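Local coordinates for protein DNA double-strand break repair nuclease NurA (Sulfolobus solfataricus, PDB 2YGK) that processes the ends of double-stranded DNA as a manganese-dependent nuclease, probably acting with the HerA helicase in the resection of double-strand breaks, at residues S61-V74 / Q94-I108. Residues are numbered along the deposited sequence; the frame is centred on the assembly and turned at random.
Sequences SFGRPMRIGIVYAV and QIGIFKPGNDAQERI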
ATOM      1  N   SER A  61      -3.564 -11.993  -5.193  1.00 32.04           N
ATOM      2  CA  SER A  61      -2.578 -12.210  -4.159  1.00 33.96           C
ATOM      3  C   SER A  61      -2.898 -11.447  -2.885  1.00 34.93           C
ATOM      4  O   SER A  61      -3.648 -10.502  -2.910  1.00 34.98           O
ATOM      5  CB  SER A  61      -1.207 -11.696  -4.604  1.00 33.96           C
ATOM      6  OG  SER A  61      -1.157 -10.302  -4.327  1.00 36.62           O
ATOM      7  N   PHE A  62      -2.286 -11.865  -1.784  1.00 36.28           N
ATOM      8  CA  PHE A  62      -2.371 -11.133  -0.554  1.00 37.97           C
ATOM      9  C   PHE A  62      -1.318 -11.669   0.393  1.00 39.60           C
ATOM     10  O   PHE A  62      -0.835 -12.784   0.229  1.00 39.25           O
ATOM     11  CB  PHE A  62      -3.777 -11.223   0.070  1.00 38.67           C
ATOM     12  CG  PHE A  62      -3.962 -12.373   0.994  1.00 39.84           C
ATOM     13  CD1 PHE A  62      -4.238 -13.644   0.489  1.00 38.44           C
ATOM     14  CD2 PHE A  62      -3.828 -12.195   2.380  1.00 41.64           C
ATOM     15  CE1 PHE A  62      -4.395 -14.736   1.355  1.00 39.98           C
ATOM     16  CE2 PHE A  62      -3.961 -13.280   3.267  1.00 42.27           C
ATOM     17  CZ  PHE A  62      -4.239 -14.561   2.747  1.00 42.13           C
ATOM     18  N   GLY A  63      -0.987 -10.854   1.376  1.00 41.55           N
ATOM     19  CA  GLY A  63      -0.079 -11.252   2.432  1.00 44.40           C
ATOM     20  C   GLY A  63      -0.430 -10.540   3.704  1.00 46.85           C
ATOM     21  O   GLY A  63      -0.655  -9.340   3.686  1.00 46.17           O
ATOM     22  N   ARG A  64      -0.511 -11.286   4.797  1.00 50.69           N
ATOM     23  CA  ARG A  64      -0.870 -10.712   6.083  1.00 54.76           C
ATOM     24  C   ARG A  64       0.286 -10.839   7.081  1.00 56.71           C
ATOM     25  O   ARG A  64       0.740 -11.949   7.370  1.00 56.90           O
ATOM     26  CB  ARG A  64      -2.141 -11.349   6.642  1.00 56.34           C
ATOM     27  CG  ARG A  64      -2.717 -10.515   7.764  1.00 62.78           C
ATOM     28  CD  ARG A  64      -3.956 -11.092   8.424  1.00 71.23           C
ATOM     29  NE  ARG A  64      -4.210 -10.412   9.710  1.00 80.36           N
ATOM     30  CZ  ARG A  64      -4.321 -11.000  10.913  1.00 88.05           C
ATOM     31  NH1 ARG A  64      -4.228 -12.320  11.070  1.00 90.09           N
ATOM     32  NH2 ARG A  64      -4.546 -10.252  11.990  1.00 92.12           N
ATOM     33  N   PRO A  65       0.777  -9.695   7.590  1.00 58.91           N
ATOM     34  CA  PRO A  65       1.841  -9.666   8.604  1.00 61.43           C
ATOM     35  C   PRO A  65       1.430 -10.415   9.850  1.00 63.39           C
ATOM     36  O   PRO A  65       0.419 -10.097  10.443  1.00 64.82           O
ATOM     37  CB  PRO A  65       1.985  -8.174   8.922  1.00 62.36           C
ATOM     38  CG  PRO A  65       1.535  -7.490   7.652  1.00 60.91           C
ATOM     39  CD  PRO A  65       0.467  -8.349   7.072  1.00 58.59           C
HETATM   40  N   MSE A  66       2.184 -11.427  10.212  1.00 64.48           N
HETATM   41  CA  MSE A  66       1.885 -12.190  11.388  1.00 66.94           C
HETATM   42  C   MSE A  66       3.166 -12.544  12.116  1.00 67.63           C
HETATM   43  O   MSE A  66       4.261 -12.198  11.665  1.00 67.19           O
HETATM   44  CB  MSE A  66       1.085 -13.428  11.011  1.00 66.96           C
HETATM   45  CG  MSE A  66      -0.400 -13.132  10.946  1.00 70.68           C
HETATM   46 SE   MSE A  66      -1.376 -14.542  10.081  1.00 78.42          SE
HETATM   47  CE  MSE A  66      -1.328 -15.936  11.438  1.00 79.14           C
ATOM     48  N   ARG A  67       3.027 -13.201  13.258  1.00 68.80           N
ATOM     49  CA  ARG A  67       4.181 -13.534  14.051  1.00 70.16           C
ATOM     50  C   ARG A  67       5.074 -14.547  13.336  1.00 67.87           C
ATOM     51  O   ARG A  67       6.266 -14.332  13.241  1.00 68.34           O
ATOM     52  CB  ARG A  67       3.760 -14.000  15.438  1.00 72.91           C
ATOM     53  CG  ARG A  67       3.192 -12.879  16.282  1.00 77.19           C
ATOM     54  CD  ARG A  67       3.064 -13.286  17.713  1.00 83.73           C
ATOM     55  NE  ARG A  67       2.111 -14.373  17.907  1.00 88.77           N
ATOM     56  CZ  ARG A  67       0.877 -14.246  18.402  1.00 95.40           C
ATOM     57  NH1 ARG A  67       0.379 -13.058  18.767  1.00 97.78           N
ATOM     58  NH2 ARG A  67       0.123 -15.335  18.530  1.00 98.26           N
ATOM     59  N   ILE A  68       4.506 -15.618  12.797  1.00 65.35           N
ATOM     60  CA  ILE A  68       5.293 -16.601  12.040  1.00 63.93           C
ATOM     61  C   ILE A  68       5.960 -15.993  10.790  1.00 61.73           C
ATOM     62  O   ILE A  68       6.915 -16.546  10.263  1.00 61.09           O
ATOM     63  CB  ILE A  68       4.429 -17.813  11.641  1.00 63.74           C
ATOM     64  CG1 ILE A  68       5.277 -19.057  11.387  1.00 65.24           C
ATOM     65  CG2 ILE A  68       3.585 -17.518  10.401  1.00 62.14           C
ATOM     66  CD1 ILE A  68       5.829 -19.706  12.625  1.00 68.84           C
ATOM     67  N   GLY A  69       5.442 -14.850  10.331  1.00 59.76           N
ATOM     68  CA  GLY A  69       6.003 -14.087   9.235  1.00 57.53           C
ATOM     69  C   GLY A  69       4.864 -13.544   8.400  1.00 55.42           C
ATOM     70  O   GLY A  69       3.758 -13.424   8.899  1.00 54.59           O
ATOM     71  N   ILE A  70       5.138 -13.263   7.118  1.00 53.44           N
ATOM     72  CA  ILE A  70       4.139 -12.796   6.172  1.00 51.28           C
ATOM     73  C   ILE A  70       3.499 -13.985   5.484  1.00 50.10           C
ATOM     74  O   ILE A  70       4.096 -14.595   4.593  1.00 49.81           O
ATOM     75  CB  ILE A  70       4.736 -11.887   5.081  1.00 50.59           C
ATOM     76  CG1 ILE A  70       5.695 -10.855   5.673  1.00 52.22           C
ATOM     77  CG2 ILE A  70       3.612 -11.193   4.310  1.00 48.08           C
ATOM     78  CD1 ILE A  70       5.067 -10.036   6.766  1.00 53.98           C
ATOM     79  N   VAL A  71       2.276 -14.306   5.878  1.00 50.04           N
ATOM     80  CA  VAL A  71       1.562 -15.431   5.302  1.00 49.61           C
ATOM     81  C   VAL A  71       0.892 -14.977   4.026  1.00 48.39           C
ATOM     82  O   VAL A  71       0.033 -14.127   4.084  1.00 48.33           O
ATOM     83  CB  VAL A  71       0.479 -15.955   6.245  1.00 50.82           C
ATOM     84  CG1 VAL A  71      -0.312 -17.089   5.575  1.00 49.21           C
ATOM     85  CG2 VAL A  71       1.108 -16.432   7.583  1.00 52.84           C
ATOM     86  N   TYR A  72       1.280 -15.552   2.885  1.00 47.50           N
ATOM     87  CA  TYR A  72       0.776 -15.097   1.602  1.00 46.28           C
ATOM     88  C   TYR A  72       0.158 -16.196   0.765  1.00 45.15           C
ATOM     89  O   TYR A  72       0.373 -17.380   0.975  1.00 46.37           O
ATOM     90  CB  TYR A  72       1.893 -14.479   0.785  1.00 46.08           C
ATOM     91  CG  TYR A  72       2.887 -15.501   0.307  1.00 48.84           C
ATOM     92  CD1 TYR A  72       3.991 -15.846   1.084  1.00 52.54           C
ATOM     93  CD2 TYR A  72       2.707 -16.149  -0.896  1.00 48.61           C
ATOM     94  CE1 TYR A  72       4.908 -16.791   0.646  1.00 54.43           C
ATOM     95  CE2 TYR A  72       3.605 -17.084  -1.339  1.00 51.81           C
ATOM     96  CZ  TYR A  72       4.714 -17.409  -0.567  1.00 55.27           C
ATOM     97  OH  TYR A  72       5.616 -18.362  -1.031  1.00 57.52           O
ATOM     98  N   ALA A  73      -0.570 -15.755  -0.240  1.00 42.90           N
ATOM     99  CA  ALA A  73      -1.207 -16.633  -1.173  1.00 41.55           C
ATOM    100  C   ALA A  73      -1.262 -15.896  -2.485  1.00 39.81           C
ATOM    101  O   ALA A  73      -1.687 -14.755  -2.542  1.00 38.93           O
ATOM    102  CB  ALA A  73      -2.588 -16.973  -0.688  1.00 41.50           C
ATOM    103  N   VAL A  74      -0.824 -16.556  -3.538  1.00 39.72           N
ATOM    104  CA  VAL A  74      -0.879 -16.014  -4.893  1.00 38.60           C
ATOM    105  C   VAL A  74      -1.612 -17.018  -5.765  1.00 39.30           C
ATOM    106  O   VAL A  74      -1.597 -18.236  -5.473  1.00 40.51           O
ATOM    107  CB  VAL A  74       0.531 -15.851  -5.482  1.00 38.75           C
ATOM    108  CG1 VAL A  74       1.299 -14.725  -4.767  1.00 38.84           C
ATOM    109  CG2 VAL A  74       1.282 -17.191  -5.413  1.00 38.01           C
ATOM    110  N   GLN A  94       0.177 -20.682  -5.309  1.00 63.03           N
ATOM    111  CA  GLN A  94       0.805 -21.175  -4.089  1.00 64.68           C
ATOM    112  C   GLN A  94       0.358 -20.396  -2.835  1.00 63.24           C
ATOM    113  O   GLN A  94       0.091 -19.203  -2.919  1.00 62.03           O
ATOM    114  CB  GLN A  94       2.325 -21.062  -4.241  1.00 65.84           C
ATOM    115  CG  GLN A  94       3.133 -21.810  -3.150  1.00 69.80           C
ATOM    116  CD  GLN A  94       4.361 -22.499  -3.737  1.00 75.17           C
ATOM    117  OE1 GLN A  94       5.029 -21.933  -4.616  1.00 79.48           O
ATOM    118  NE2 GLN A  94       4.651 -23.722  -3.282  1.00 76.88           N
ATOM    119  N   ILE A  95       0.277 -21.090  -1.693  1.00 63.34           N
ATOM    120  CA  ILE A  95       0.242 -20.464  -0.345  1.00 62.35           C
ATOM    121  C   ILE A  95       1.586 -20.659   0.338  1.00 62.30           C
ATOM    122  O   ILE A  95       2.222 -21.685   0.171  1.00 63.77           O
ATOM    123  CB  ILE A  95      -0.793 -21.108   0.581  1.00 63.30           C
ATOM    124  CG1 ILE A  95      -2.200 -21.005  -0.000  1.00 63.57           C
ATOM    125  CG2 ILE A  95      -0.780 -20.442   1.945  1.00 63.47           C
ATOM    126  CD1 ILE A  95      -3.230 -21.825   0.767  1.00 65.34           C
ATOM    127  N   GLY A  96       2.008 -19.695   1.136  1.00 61.46           N
ATOM    128  CA  GLY A  96       3.304 -19.781   1.806  1.00 61.98           C
ATOM    129  C   GLY A  96       3.510 -18.723   2.872  1.00 61.77           C
ATOM    130  O   GLY A  96       2.582 -17.949   3.158  1.00 61.32           O
ATOM    131  N   ILE A  97       4.718 -18.696   3.444  1.00 62.13           N
ATOM    132  CA  ILE A  97       5.127 -17.703   4.437  1.00 62.42           C
ATOM    133  C   ILE A  97       6.439 -17.049   4.030  1.00 63.04           C
ATOM    134  O   ILE A  97       7.366 -17.750   3.720  1.00 64.11           O
ATOM    135  CB  ILE A  97       5.393 -18.374   5.801  1.00 64.06           C
ATOM    136  CG1 ILE A  97       4.178 -19.182   6.264  1.00 64.17           C
ATOM    137  CG2 ILE A  97       5.787 -17.337   6.862  1.00 63.99           C
ATOM    138  CD1 ILE A  97       4.438 -19.991   7.557  1.00 63.86           C
ATOM    139  N   PHE A  98       6.544 -15.723   4.031  1.00 63.67           N
ATOM    140  CA  PHE A  98       7.867 -15.080   3.942  1.00 65.21           C
ATOM    141  C   PHE A  98       8.346 -14.617   5.310  1.00 68.56           C
ATOM    142  O   PHE A  98       7.547 -14.342   6.203  1.00 67.83           O
ATOM    143  CB  PHE A  98       7.868 -13.860   3.025  1.00 64.00           C
ATOM    144  CG  PHE A  98       7.733 -14.175   1.565  1.00 61.67           C
ATOM    145  CD1 PHE A  98       8.319 -15.297   1.003  1.00 60.42           C
ATOM    146  CD2 PHE A  98       7.041 -13.305   0.733  1.00 60.94           C
ATOM    147  CE1 PHE A  98       8.201 -15.560  -0.357  1.00 61.34           C
ATOM    148  CE2 PHE A  98       6.908 -13.576  -0.661  1.00 59.83           C
ATOM    149  CZ  PHE A  98       7.484 -14.701  -1.197  1.00 59.34           C
ATOM    150  N   LYS A  99       9.669 -14.541   5.453  1.00 72.35           N
ATOM    151  CA  LYS A  99      10.293 -13.929   6.602  1.00 76.07           C
ATOM    152  C   LYS A  99       9.976 -12.443   6.549  1.00 76.13           C
ATOM    153  O   LYS A  99       9.833 -11.895   5.455  1.00 74.51           O
ATOM    154  CB  LYS A  99      11.810 -14.108   6.572  1.00 78.80           C
ATOM    155  CG  LYS A  99      12.274 -15.534   6.682  1.00 84.18           C
ATOM    156  CD  LYS A  99      13.756 -15.595   7.034  1.00 92.39           C
ATOM    157  CE  LYS A  99      14.467 -16.752   6.324  1.00 96.03           C
ATOM    158  NZ  LYS A  99      15.865 -16.910   6.834  1.00101.10           N
ATOM    159  N   PRO A 100       9.874 -11.790   7.728  1.00 78.05           N
ATOM    160  CA  PRO A 100       9.547 -10.374   7.844  1.00 78.96           C
ATOM    161  C   PRO A 100      10.481  -9.482   7.045  1.00 80.21           C
ATOM    162  O   PRO A 100      11.676  -9.726   7.021  1.00 81.83           O
ATOM    163  CB  PRO A 100       9.713 -10.109   9.337  1.00 80.85           C
ATOM    164  CG  PRO A 100       9.418 -11.386   9.971  1.00 80.27           C
ATOM    165  CD  PRO A 100       9.926 -12.430   9.052  1.00 79.31           C
ATOM    166  N   GLY A 101       9.931  -8.446   6.424  1.00 80.68           N
ATOM    167  CA  GLY A 101      10.686  -7.618   5.501  1.00 82.18           C
ATOM    168  C   GLY A 101       9.926  -6.451   4.873  1.00 82.43           C
ATOM    169  O   GLY A 101       8.684  -6.448   4.755  1.00 81.09           O
ATOM    170  N   ASN A 102      10.712  -5.470   4.435  1.00 84.30           N
ATOM    171  CA  ASN A 102      10.220  -4.201   3.900  1.00 84.03           C
ATOM    172  C   ASN A 102       9.675  -4.327   2.478  1.00 81.12           C
ATOM    173  O   ASN A 102       8.878  -3.483   2.037  1.00 80.98           O
ATOM    174  CB  ASN A 102      11.368  -3.174   3.940  1.00 86.89           C
ATOM    175  CG  ASN A 102      10.901  -1.743   3.759  1.00 88.78           C
ATOM    176  OD1 ASN A 102       9.788  -1.484   3.291  1.00 88.23           O
ATOM    177  ND2 ASN A 102      11.765  -0.795   4.129  1.00 92.76           N
ATOM    178  N   ASP A 103      10.095  -5.365   1.752  1.00 78.84           N
ATOM    179  CA  ASP A 103       9.641  -5.559   0.368  1.00 75.62           C
ATOM    180  C   ASP A 103       8.755  -6.804   0.203  1.00 71.70           C
ATOM    181  O   ASP A 103       8.480  -7.231  -0.907  1.00 70.22           O
ATOM    182  CB  ASP A 103      10.850  -5.587  -0.568  1.00 76.80           C
ATOM    183  CG  ASP A 103      11.747  -4.377  -0.381  1.00 79.99           C
ATOM    184  OD1 ASP A 103      11.218  -3.242  -0.424  1.00 80.57           O
ATOM    185  OD2 ASP A 103      12.974  -4.556  -0.177  1.00 84.52           O
ATOM    186  N   ALA A 104       8.267  -7.337   1.316  1.00 69.59           N
ATOM    187  CA  ALA A 104       7.418  -8.526   1.327  1.00 66.63           C
ATOM    188  C   ALA A 104       6.145  -8.387   0.479  1.00 63.34           C
ATOM    189  O   ALA A 104       5.803  -9.294  -0.292  1.00 62.09           O
ATOM    190  CB  ALA A 104       7.058  -8.885   2.754  1.00 67.54           C
ATOM    191  N   GLN A 105       5.449  -7.260   0.595  1.00 60.71           N
ATOM    192  CA  GLN A 105       4.283  -7.033  -0.275  1.00 57.79           C
ATOM    193  C   GLN A 105       4.659  -6.973  -1.758  1.00 55.35           C
ATOM    194  O   GLN A 105       3.892  -7.372  -2.615  1.00 53.99           O
ATOM    195  CB  GLN A 105       3.521  -5.757   0.119  1.00 57.98           C
ATOM    196  CG  GLN A 105       2.922  -5.813   1.537  1.00 58.01           C
ATOM    197  CD  GLN A 105       1.824  -6.840   1.666  1.00 55.10           C
ATOM    198  OE1 GLN A 105       1.083  -7.107   0.715  1.00 55.04           O
ATOM    199  NE2 GLN A 105       1.706  -7.413   2.835  1.00 50.42           N
ATOM    200  N   GLU A 106       5.842  -6.464  -2.050  1.00 54.90           N
ATOM    201  CA  GLU A 106       6.276  -6.328  -3.419  1.00 53.57           C
ATOM    202  C   GLU A 106       6.710  -7.710  -3.969  1.00 51.72           C
ATOM    203  O   GLU A 106       6.321  -8.106  -5.090  1.00 50.10           O
ATOM    204  CB  GLU A 106       7.400  -5.293  -3.507  1.00 55.53           C
ATOM    205  CG  GLU A 106       7.420  -4.608  -4.858  1.00 58.43           C
ATOM    206  CD  GLU A 106       8.757  -4.008  -5.231  1.00 63.02           C
ATOM    207  OE1 GLU A 106       9.518  -3.607  -4.317  1.00 64.90           O
ATOM    208  OE2 GLU A 106       9.020  -3.938  -6.465  1.00 66.32           O
ATOM    209  N   ARG A 107       7.462  -8.470  -3.167  1.00 50.07           N
ATOM    210  CA  ARG A 107       7.802  -9.813  -3.588  1.00 48.77           C
ATOM    211  C   ARG A 107       6.543 -10.625  -3.855  1.00 45.81           C
ATOM    212  O   ARG A 107       6.515 -11.413  -4.794  1.00 45.54           O
ATOM    213  CB  ARG A 107       8.682 -10.554  -2.574  1.00 50.46           C
ATOM    214  CG  ARG A 107       9.873  -9.756  -2.114  1.00 53.57           C
ATOM    215  CD  ARG A 107      11.006 -10.589  -1.580  1.00 56.85           C
ATOM    216  NE  ARG A 107      10.693 -11.311  -0.351  1.00 59.12           N
ATOM    217  CZ  ARG A 107      10.554 -10.747   0.833  1.00 60.14           C
ATOM    218  NH1 ARG A 107      10.673  -9.424   0.964  1.00 62.92           N
ATOM    219  NH2 ARG A 107      10.269 -11.515   1.876  1.00 59.98           N
ATOM    220  N   ILE A 108       5.516 -10.473  -3.017  1.00 43.45           N
ATOM    221  CA  ILE A 108       4.324 -11.273  -3.191  1.00 40.94           C
ATOM    222  C   ILE A 108       3.741 -10.935  -4.559  1.00 39.41           C
ATOM    223  O   ILE A 108       3.387 -11.834  -5.326  1.00 37.24           O
ATOM    224  CB  ILE A 108       3.255 -11.026  -2.131  1.00 40.59           C
ATOM    225  CG1 ILE A 108       3.677 -11.618  -0.782  1.00 41.67           C
ATOM    226  CG2 ILE A 108       1.931 -11.659  -2.545  1.00 38.13           C
ATOM    227  CD1 ILE A 108       2.975 -10.959   0.415  1.00 40.84           C
TER
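Strands 70-74 and 94-98 run antiparallel, their axes 4.5 Å apart, with Ile70 and Phe98 as one hydrogen-bonded pair, N and O of each joined to O and N of the other, and Tyr72 and Gly96 as the next; helix 104-108 then folds back along the sheet face that carries Ile70, Tyr72 and Phe98, its axis 20° from that of strand 70-74. Tyr72 shows how a glycine can seat an aromatic ring on a neighbouring strand. Its CG stands between the backbone N and the carbonyl carbon (chi1 70°), which lays the ring over Gly96, whose CA forms a CH-pi contact 3.9 Å from the ring centroid. A CB on Gly96 would collide with Tyr72 OH. Over the opposite face lies the Phe98 ring in a face-to-face stack, centroids 4.3 Å apart, with Tyr72 CE1 above the centre of the phenyl ring. Were the tyrosine replaced by an alanine here, Phe98 would probably lose its stacking partner and a gap would open over Gly96. From the helix, Ile108 CD1 comes 3.7 Å from Tyr72 CB and also meets Gly63 CA, while CG2 touches Ser61, whose side chain lies about 9 Å from that of the manganese ligand Asp58, and Val74. Ala104 CB meets Ile70 CG1 at 3.8 Å. Behind the sheet, Ile97 CD1 packs on Ile68 CG2, and Ile97 also on Ile16 of the second subunit. Backbone bonds thus fix the hairpin register, whereas apolar contacts seat helix 104-123 on it, helped by one nearly straight side-chain bond, Gln105 NE2 to Gly63 O (168°), from above the carbonyl plane.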